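Local coordinates for protein tyrocidine synthetase 3 (Brevibacillus brevis, PDB 2JGP) that probably takes part in peptide-bond formation during tyrocidine biosynthesis, as a peptidyl carrier and condensation bidomain of a nonribosomal peptide synthetase, at residues K271-L277 with A401-Y407; T354-R359 with F371-L375. One frame throughout, in Å; residues are numbered along the deposited sequence.

Overall arrangement
Both contacts lie within the condensation domain range, about 13 Å between centres. Along the chain, helix 267-279 of interaction 1 comes first, then strands 350-356 and 373-379 of interaction 2, and last helix 387-403, whose C-terminal end and following turn return to helix 267-279. Strand 373-379 is followed in the chain by helix 387-403, so the antiparallel strand pair of interaction 2 is joined to interaction 1 by sequence as well as by packing: Leu375 touches Ala401 and Tyr402, and Ile356 meets Gln405. Interaction 2 is near the centre of the chain. Interaction 1 is farther out, where Arg14 and Glu54, in the carrier part of the chain, bond to it, consistent with a place at the carrier-condensation interface.

Interaction 1 of 2, residues K271-L277 with A401-Y407; sequences KQEAYWL and AYGHQDY
Gln272 grips the turn that ends helix 387-403 with both ends of its amide. Gln272 NE2 gives a hydrogen bond to Gly403 O at 3.2 Å, in the plane of both the amide and the carbonyl. Gln272 OE1 accepts from Asp406 N at 2.9 Å. The bend at chi2 (-72°) brings the amide there. Trp276 NE1 reaches His404 O at 2.8 Å, in the indole plane but above the carbonyl plane. Packing is tight around these bonds, and Gln272 O is buried with no partner in the model. The Tyr275 and His404 rings form an offset stack, centroids 4.6 Å apart. Trp276 CD1 meets Tyr407 CD2 at 3.6 Å, the near-parallel rings barely overlapping. Glu273 CA sits over the Tyr407 ring in a CH-pi contact, and Tyr407 OH bonds weakly to Glu273 OE1. Toward Lys271 and Leu277, both partly exposed, the contact thins: Lys271 turns to Glu54 of helix 41-55. His404, about 7 Å from the sodium ion, bonds through ND1 to the O of Asp400, a sodium ligand with Gln396, and through NE2 to Glu54; Asp406 pairs with Arg14. Trp276 and Ala401 rest on Leu375 of strand 373-379, and Tyr407 packs on helix 409-415.

Interaction 2 of 2, residues T354-R359 with F371-L375; sequences TPITGR and FVNTL
Phe371 meets the guanidinium of Arg359 with the rim of its ring: Phe371 CD1 lies 3.3 Å above the guanidinium plane, over its centre, and Arg359 NH2 in turn lies at the edge of the phenyl ring, near its plane. With the two planes 58° apart, this is a ring edge on a guanidinium face. The extended arginine chain from CG to NE runs at about a right angle to the Phe371 side chain and brings the guanidinium to its rim. Phe256 and Tyr253 meet the Phe371 ring as well, the latter edge-to-face. Asp226, the aspartate of the HHxxxDG motif of condensation domains, makes a salt bridge to Arg359 NH2 and accepts from the backbone N of Phe371 and Val372, probably a structural part; Ile367 O takes Arg359 NH1.

Strands 350-356 and 373-379 form an antiparallel strand pair. Thr354-Leu375 and Ile356-Asn373 are hydrogen-bonded pairs, with Thr354 N to Leu375 O and Ile356 N to Asn373 O both 2.9 Å; Pro355-Thr374 between them is a non-hydrogen-bonded pair. Asn373 O also receives the CA-H of Pro355, with CA at 3.3 Å. On the face carrying Thr354, Ile356, Asn373 and Leu375, Ile356 CD1 meets Leu375 CD2 at 3.9 Å. Ile356 CG1 lies 3.8 Å from Asn373 CB, since chi1 (56°) sets it between the backbone N and the carbonyl carbon. Tyr402 of helix 387-403 packs against Ile356 and Leu375. Pro355 is on the other face, against Val431 and Thr433 of strand 430-435. The two chains stay side by side past Ile356-Asn373, through Thr357 and Gly358 beside Val372 and Phe371. There Thr357 OG1 accepts from Arg359 N at 3.1 Å in an ST turn, and Gly358, with positive phi, brings its CA to 3.5 Å from Phe371 O.

Interaction 1 of 2, residues K271-L277 with A401-Y407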
ATOM      1  N   LYS A 271     -19.866   6.419   6.957  1.00 48.39           N
ATOM      2  CA  LYS A 271     -19.611   5.222   7.746  1.00 48.35           C
ATOM      3  C   LYS A 271     -18.142   4.800   7.676  1.00 47.90           C
ATOM      4  O   LYS A 271     -17.584   4.353   8.680  1.00 48.04           O
ATOM      5  CB  LYS A 271     -20.515   4.071   7.295  1.00 48.44           C
ATOM      6  CG  LYS A 271     -21.992   4.268   7.604  1.00 49.89           C
ATOM      7  CD  LYS A 271     -22.289   4.119   9.087  1.00 51.60           C
ATOM      8  CE  LYS A 271     -23.778   4.212   9.370  1.00 53.03           C
ATOM      9  NZ  LYS A 271     -24.072   4.064  10.827  1.00 54.36           N
ATOM     10  N   GLN A 272     -17.520   4.933   6.503  1.00 47.77           N
ATOM     11  CA  GLN A 272     -16.070   4.694   6.370  1.00 47.74           C
ATOM     12  C   GLN A 272     -15.322   5.629   7.311  1.00 47.78           C
ATOM     13  O   GLN A 272     -14.431   5.202   8.039  1.00 47.76           O
ATOM     14  CB  GLN A 272     -15.564   4.928   4.940  1.00 47.89           C
ATOM     15  CG  GLN A 272     -16.125   3.996   3.875  1.00 47.75           C
ATOM     16  CD  GLN A 272     -15.577   2.597   3.971  1.00 49.12           C
ATOM     17  OE1 GLN A 272     -14.395   2.363   3.708  1.00 49.65           O
ATOM     18  NE2 GLN A 272     -16.431   1.647   4.343  1.00 49.14           N
ATOM     19  N   GLU A 273     -15.701   6.904   7.288  1.00 48.12           N
ATOM     20  CA  GLU A 273     -15.100   7.919   8.150  1.00 48.46           C
ATOM     21  C   GLU A 273     -15.345   7.634   9.627  1.00 48.47           C
ATOM     22  O   GLU A 273     -14.413   7.693  10.433  1.00 48.48           O
ATOM     23  CB  GLU A 273     -15.665   9.297   7.800  1.00 48.72           C
ATOM     24  CG  GLU A 273     -15.210  10.420   8.725  1.00 49.38           C
ATOM     25  CD  GLU A 273     -15.698  11.772   8.265  1.00 49.89           C
ATOM     26  OE1 GLU A 273     -14.862  12.571   7.799  1.00 51.84           O
ATOM     27  OE2 GLU A 273     -16.919  12.025   8.365  1.00 49.71           O
ATOM     28  N   ALA A 274     -16.601   7.338   9.970  1.00 48.84           N
ATOM     29  CA  ALA A 274     -17.027   7.143  11.358  1.00 48.94           C
ATOM     30  C   ALA A 274     -16.180   6.110  12.079  1.00 49.19           C
ATOM     31  O   ALA A 274     -15.840   6.295  13.250  1.00 48.65           O
ATOM     32  CB  ALA A 274     -18.490   6.741  11.414  1.00 48.90           C
ATOM     33  N   TYR A 275     -15.837   5.028  11.379  1.00 49.58           N
ATOM     34  CA  TYR A 275     -14.978   3.998  11.952  1.00 50.06           C
ATOM     35  C   TYR A 275     -13.662   4.585  12.465  1.00 50.27           C
ATOM     36  O   TYR A 275     -13.239   4.288  13.582  1.00 50.53           O
ATOM     37  CB  TYR A 275     -14.688   2.871  10.948  1.00 50.35           C
ATOM     38  CG  TYR A 275     -13.655   1.915  11.489  1.00 50.43           C
ATOM     39  CD1 TYR A 275     -14.013   0.893  12.365  1.00 51.10           C
ATOM     40  CD2 TYR A 275     -12.306   2.070  11.176  1.00 51.18           C
ATOM     41  CE1 TYR A 275     -13.064   0.039  12.885  1.00 52.09           C
ATOM     42  CE2 TYR A 275     -11.353   1.225  11.697  1.00 51.50           C
ATOM     43  CZ  TYR A 275     -11.731   0.211  12.544  1.00 51.82           C
ATOM     44  OH  TYR A 275     -10.768  -0.622  13.061  1.00 54.06           O
ATOM     45  N   TRP A 276     -13.027   5.421  11.648  1.00 50.28           N
ATOM     46  CA  TRP A 276     -11.725   5.986  11.977  1.00 50.43           C
ATOM     47  C   TRP A 276     -11.810   7.057  13.058  1.00 50.79           C
ATOM     48  O   TRP A 276     -10.933   7.145  13.917  1.00 50.66           O
ATOM     49  CB  TRP A 276     -11.063   6.541  10.717  1.00 50.53           C
ATOM     50  CG  TRP A 276     -10.703   5.448   9.765  1.00 50.03           C
ATOM     51  CD1 TRP A 276     -11.304   5.167   8.580  1.00 50.72           C
ATOM     52  CD2 TRP A 276      -9.696   4.451   9.952  1.00 50.87           C
ATOM     53  NE1 TRP A 276     -10.717   4.068   7.999  1.00 50.11           N
ATOM     54  CE2 TRP A 276      -9.725   3.607   8.821  1.00 50.45           C
ATOM     55  CE3 TRP A 276      -8.762   4.192  10.962  1.00 50.38           C
ATOM     56  CZ2 TRP A 276      -8.857   2.524   8.669  1.00 51.25           C
ATOM     57  CZ3 TRP A 276      -7.892   3.126  10.809  1.00 50.91           C
ATOM     58  CH2 TRP A 276      -7.948   2.301   9.666  1.00 50.70           C
ATOM     59  N   LEU A 277     -12.870   7.856  13.022  1.00 51.55           N
ATOM     60  CA  LEU A 277     -13.071   8.894  14.032  1.00 51.81           C
ATOM     61  C   LEU A 277     -13.305   8.261  15.402  1.00 52.57           C
ATOM     62  O   LEU A 277     -12.771   8.736  16.401  1.00 52.69           O
ATOM     63  CB  LEU A 277     -14.223   9.821  13.640  1.00 51.83           C
ATOM     64  CG  LEU A 277     -14.035  10.575  12.317  1.00 51.42           C
ATOM     65  CD1 LEU A 277     -15.133  11.607  12.131  1.00 51.29           C
ATOM     66  CD2 LEU A 277     -12.655  11.226  12.233  1.00 51.22           C
ATOM     67  N   ALA A 401     -10.153  -2.411   9.543  1.00 54.21           N
ATOM     68  CA  ALA A 401      -9.450  -1.365   8.799  1.00 54.30           C
ATOM     69  C   ALA A 401      -9.636  -1.541   7.295  1.00 54.50           C
ATOM     70  O   ALA A 401      -9.977  -0.588   6.591  1.00 54.09           O
ATOM     71  CB  ALA A 401      -7.965  -1.371   9.159  1.00 54.12           C
ATOM     72  N   TYR A 402      -9.426  -2.761   6.807  1.00 54.85           N
ATOM     73  CA  TYR A 402      -9.608  -3.056   5.384  1.00 55.55           C
ATOM     74  C   TYR A 402     -11.060  -2.824   4.946  1.00 54.64           C
ATOM     75  O   TYR A 402     -11.302  -2.325   3.846  1.00 54.52           O
ATOM     76  CB  TYR A 402      -9.196  -4.492   5.047  1.00 57.18           C
ATOM     77  CG  TYR A 402      -7.758  -4.849   5.383  1.00 58.92           C
ATOM     78  CD1 TYR A 402      -7.416  -6.152   5.730  1.00 61.55           C
ATOM     79  CD2 TYR A 402      -6.747  -3.890   5.379  1.00 60.94           C
ATOM     80  CE1 TYR A 402      -6.105  -6.496   6.053  1.00 62.29           C
ATOM     81  CE2 TYR A 402      -5.430  -4.230   5.698  1.00 61.85           C
ATOM     82  CZ  TYR A 402      -5.123  -5.532   6.032  1.00 61.74           C
ATOM     83  OH  TYR A 402      -3.832  -5.877   6.360  1.00 63.46           O
ATOM     84  N   GLY A 403     -12.007  -3.162   5.817  1.00 53.28           N
ATOM     85  CA  GLY A 403     -13.426  -2.909   5.554  1.00 52.95           C
ATOM     86  C   GLY A 403     -13.788  -1.429   5.506  1.00 52.32           C
ATOM     87  O   GLY A 403     -14.838  -1.058   4.983  1.00 51.92           O
ATOM     88  N   HIS A 404     -12.928  -0.585   6.066  1.00 51.93           N
ATOM     89  CA  HIS A 404     -13.158   0.852   6.071  1.00 51.94           C
ATOM     90  C   HIS A 404     -12.011   1.614   5.426  1.00 52.38           C
ATOM     91  O   HIS A 404     -11.723   2.747   5.801  1.00 51.75           O
ATOM     92  CB  HIS A 404     -13.422   1.318   7.494  1.00 51.99           C
ATOM     93  CG  HIS A 404     -14.643   0.695   8.088  1.00 51.57           C
ATOM     94  ND1 HIS A 404     -14.626  -0.548   8.681  1.00 51.55           N
ATOM     95  CD2 HIS A 404     -15.929   1.115   8.126  1.00 50.95           C
ATOM     96  CE1 HIS A 404     -15.848  -0.854   9.085  1.00 51.68           C
ATOM     97  NE2 HIS A 404     -16.655   0.139   8.756  1.00 51.09           N
ATOM     98  N   GLN A 405     -11.400   1.003   4.411  1.00 52.90           N
ATOM     99  CA  GLN A 405     -10.239   1.584   3.736  1.00 53.74           C
ATOM    100  C   GLN A 405     -10.569   2.719   2.762  1.00 54.09           C
ATOM    101  O   GLN A 405      -9.664   3.426   2.294  1.00 54.23           O
ATOM    102  CB  GLN A 405      -9.457   0.490   2.998  1.00 54.03           C
ATOM    103  CG  GLN A 405     -10.104  -0.004   1.714  1.00 55.54           C
ATOM    104  CD  GLN A 405      -9.250  -1.027   1.012  1.00 57.70           C
ATOM    105  OE1 GLN A 405      -8.473  -0.698   0.113  1.00 59.78           O
ATOM    106  NE2 GLN A 405      -9.362  -2.272   1.439  1.00 59.54           N
ATOM    107  N   ASP A 406     -11.849   2.911   2.451  1.00 54.24           N
ATOM    108  CA  ASP A 406     -12.242   3.933   1.480  1.00 54.69           C
ATOM    109  C   ASP A 406     -12.490   5.289   2.144  1.00 55.05           C
ATOM    110  O   ASP A 406     -13.471   5.986   1.854  1.00 54.85           O
ATOM    111  CB  ASP A 406     -13.447   3.457   0.672  1.00 54.67           C
ATOM    112  CG  ASP A 406     -13.112   2.260  -0.198  1.00 55.36           C
ATOM    113  OD1 ASP A 406     -12.192   2.371  -1.031  1.00 54.89           O
ATOM    114  OD2 ASP A 406     -13.751   1.209  -0.046  1.00 54.89           O
ATOM    115  N   TYR A 407     -11.579   5.639   3.045  1.00 55.72           N
ATOM    116  CA  TYR A 407     -11.514   6.956   3.657  1.00 56.18           C
ATOM    117  C   TYR A 407     -10.064   7.426   3.530  1.00 56.67           C
ATOM    118  O   TYR A 407      -9.180   6.830   4.128  1.00 56.99           O
ATOM    119  CB  TYR A 407     -11.931   6.868   5.121  1.00 56.04           C
ATOM    120  CG  TYR A 407     -11.977   8.193   5.844  1.00 55.92           C
ATOM    121  CD1 TYR A 407     -12.828   9.210   5.423  1.00 54.95           C
ATOM    122  CD2 TYR A 407     -11.188   8.421   6.967  1.00 55.77           C
ATOM    123  CE1 TYR A 407     -12.880  10.422   6.090  1.00 55.30           C
ATOM    124  CE2 TYR A 407     -11.236   9.629   7.641  1.00 55.65           C
ATOM    125  CZ  TYR A 407     -12.078  10.626   7.200  1.00 55.57           C
ATOM    126  OH  TYR A 407     -12.126  11.822   7.874  1.00 55.86           O
TER

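Interaction 2 of 2, residues T354-R359 with F371-L375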
ATOM      1  N   THR A 354       0.371   1.201   8.183  1.00 57.00           N
ATOM      2  CA  THR A 354       0.472   0.066   7.267  1.00 57.72           C
ATOM      3  C   THR A 354       0.016   0.458   5.857  1.00 58.25           C
ATOM      4  O   THR A 354      -1.183   0.622   5.604  1.00 58.39           O
ATOM      5  CB  THR A 354      -0.338  -1.141   7.753  1.00 57.81           C
ATOM      6  OG1 THR A 354      -1.712  -0.778   7.932  1.00 59.07           O
ATOM      7  CG2 THR A 354       0.224  -1.671   9.074  1.00 58.03           C
ATOM      8  N   PRO A 355       0.969   0.630   4.935  1.00 58.81           N
ATOM      9  CA  PRO A 355       0.582   0.892   3.551  1.00 59.07           C
ATOM     10  C   PRO A 355      -0.184  -0.271   2.921  1.00 58.87           C
ATOM     11  O   PRO A 355       0.109  -1.434   3.200  1.00 59.18           O
ATOM     12  CB  PRO A 355       1.925   1.123   2.844  1.00 59.32           C
ATOM     13  CG  PRO A 355       2.881   1.494   3.948  1.00 59.51           C
ATOM     14  CD  PRO A 355       2.435   0.671   5.108  1.00 59.29           C
ATOM     15  N   ILE A 356      -1.175   0.070   2.102  1.00 58.58           N
ATOM     16  CA  ILE A 356      -1.932  -0.894   1.306  1.00 58.62           C
ATOM     17  C   ILE A 356      -1.890  -0.413  -0.132  1.00 57.80           C
ATOM     18  O   ILE A 356      -1.610   0.759  -0.383  1.00 57.13           O
ATOM     19  CB  ILE A 356      -3.400  -1.012   1.773  1.00 58.74           C
ATOM     20  CG1 ILE A 356      -4.104   0.350   1.751  1.00 59.91           C
ATOM     21  CG2 ILE A 356      -3.464  -1.635   3.157  1.00 60.84           C
ATOM     22  CD1 ILE A 356      -5.593   0.283   2.081  1.00 61.19           C
ATOM     23  N   THR A 357      -2.162  -1.304  -1.079  1.00 57.68           N
ATOM     24  CA  THR A 357      -2.046  -0.947  -2.499  1.00 57.17           C
ATOM     25  C   THR A 357      -3.115   0.062  -2.919  1.00 57.25           C
ATOM     26  O   THR A 357      -2.899   0.867  -3.822  1.00 56.19           O
ATOM     27  CB  THR A 357      -2.169  -2.186  -3.421  1.00 57.16           C
ATOM     28  OG1 THR A 357      -3.503  -2.694  -3.358  1.00 56.46           O
ATOM     29  CG2 THR A 357      -1.182  -3.277  -3.012  1.00 57.24           C
ATOM     30  N   GLY A 358      -4.267   0.012  -2.253  1.00 58.26           N
ATOM     31  CA  GLY A 358      -5.410   0.852  -2.609  1.00 58.81           C
ATOM     32  C   GLY A 358      -6.177   0.329  -3.816  1.00 59.88           C
ATOM     33  O   GLY A 358      -7.098   0.991  -4.311  1.00 60.66           O
ATOM     34  N   ARG A 359      -5.801  -0.860  -4.282  1.00 60.67           N
ATOM     35  CA  ARG A 359      -6.354  -1.461  -5.493  1.00 61.05           C
ATOM     36  C   ARG A 359      -7.284  -2.602  -5.092  1.00 62.01           C
ATOM     37  O   ARG A 359      -7.001  -3.780  -5.341  1.00 62.14           O
ATOM     38  CB  ARG A 359      -5.219  -1.968  -6.383  1.00 60.86           C
ATOM     39  CG  ARG A 359      -4.319  -0.858  -6.910  1.00 60.60           C
ATOM     40  CD  ARG A 359      -2.958  -1.371  -7.300  1.00 60.43           C
ATOM     41  NE  ARG A 359      -2.067  -0.276  -7.694  1.00 60.11           N
ATOM     42  CZ  ARG A 359      -2.020   0.251  -8.917  1.00 60.78           C
ATOM     43  NH1 ARG A 359      -2.793  -0.221  -9.892  1.00 60.66           N
ATOM     44  NH2 ARG A 359      -1.169   1.226  -9.179  1.00 60.66           N
ATOM     45  N   PHE A 371      -2.452   5.078  -6.146  1.00 61.69           N
ATOM     46  CA  PHE A 371      -3.459   4.344  -5.354  1.00 61.80           C
ATOM     47  C   PHE A 371      -3.037   4.068  -3.911  1.00 61.95           C
ATOM     48  O   PHE A 371      -3.894   3.959  -3.022  1.00 61.81           O
ATOM     49  CB  PHE A 371      -3.803   3.018  -6.034  1.00 62.00           C
ATOM     50  CG  PHE A 371      -4.582   3.175  -7.311  1.00 62.47           C
ATOM     51  CD1 PHE A 371      -3.951   3.072  -8.548  1.00 61.50           C
ATOM     52  CD2 PHE A 371      -5.944   3.427  -7.278  1.00 62.67           C
ATOM     53  CE1 PHE A 371      -4.669   3.219  -9.726  1.00 61.82           C
ATOM     54  CE2 PHE A 371      -6.664   3.578  -8.450  1.00 62.70           C
ATOM     55  CZ  PHE A 371      -6.022   3.470  -9.680  1.00 62.20           C
ATOM     56  N   VAL A 372      -1.735   3.955  -3.675  1.00 61.27           N
ATOM     57  CA  VAL A 372      -1.231   3.568  -2.365  1.00 61.33           C
ATOM     58  C   VAL A 372      -1.838   4.440  -1.261  1.00 61.40           C
ATOM     59  O   VAL A 372      -1.904   5.656  -1.385  1.00 61.07           O
ATOM     60  CB  VAL A 372       0.317   3.575  -2.315  1.00 61.22           C
ATOM     61  CG1 VAL A 372       0.868   4.976  -2.535  1.00 61.44           C
ATOM     62  CG2 VAL A 372       0.804   2.999  -0.996  1.00 61.67           C
ATOM     63  N   ASN A 373      -2.332   3.779  -0.223  1.00 61.77           N
ATOM     64  CA  ASN A 373      -3.014   4.415   0.904  1.00 62.68           C
ATOM     65  C   ASN A 373      -2.304   3.915   2.146  1.00 62.54           C
ATOM     66  O   ASN A 373      -1.623   2.898   2.090  1.00 62.92           O
ATOM     67  CB  ASN A 373      -4.494   3.992   0.925  1.00 62.84           C
ATOM     68  CG  ASN A 373      -5.370   4.862   1.838  1.00 64.44           C
ATOM     69  OD1 ASN A 373      -4.998   5.973   2.232  1.00 65.75           O
ATOM     70  ND2 ASN A 373      -6.566   4.353   2.152  1.00 65.97           N
ATOM     71  N   THR A 374      -2.433   4.629   3.256  1.00 62.78           N
ATOM     72  CA  THR A 374      -1.883   4.159   4.523  1.00 62.77           C
ATOM     73  C   THR A 374      -3.021   4.081   5.528  1.00 62.21           C
ATOM     74  O   THR A 374      -3.892   4.963   5.577  1.00 62.86           O
ATOM     75  CB  THR A 374      -0.770   5.075   5.060  1.00 63.18           C
ATOM     76  OG1 THR A 374       0.253   5.223   4.071  1.00 63.73           O
ATOM     77  CG2 THR A 374      -0.151   4.486   6.329  1.00 63.90           C
ATOM     78  N   LEU A 375      -3.033   2.998   6.294  1.00 60.86           N
ATOM     79  CA  LEU A 375      -3.973   2.841   7.380  1.00 60.09           C
ATOM     80  C   LEU A 375      -3.220   3.019   8.688  1.00 59.30           C
ATOM     81  O   LEU A 375      -2.155   2.440   8.868  1.00 59.28           O
ATOM     82  CB  LEU A 375      -4.605   1.453   7.344  1.00 59.98           C
ATOM     83  CG  LEU A 375      -5.184   1.008   6.001  1.00 60.69           C
ATOM     84  CD1 LEU A 375      -5.721  -0.416   6.130  1.00 61.36           C
ATOM     85  CD2 LEU A 375      -6.255   1.974   5.510  1.00 60.98           C
TER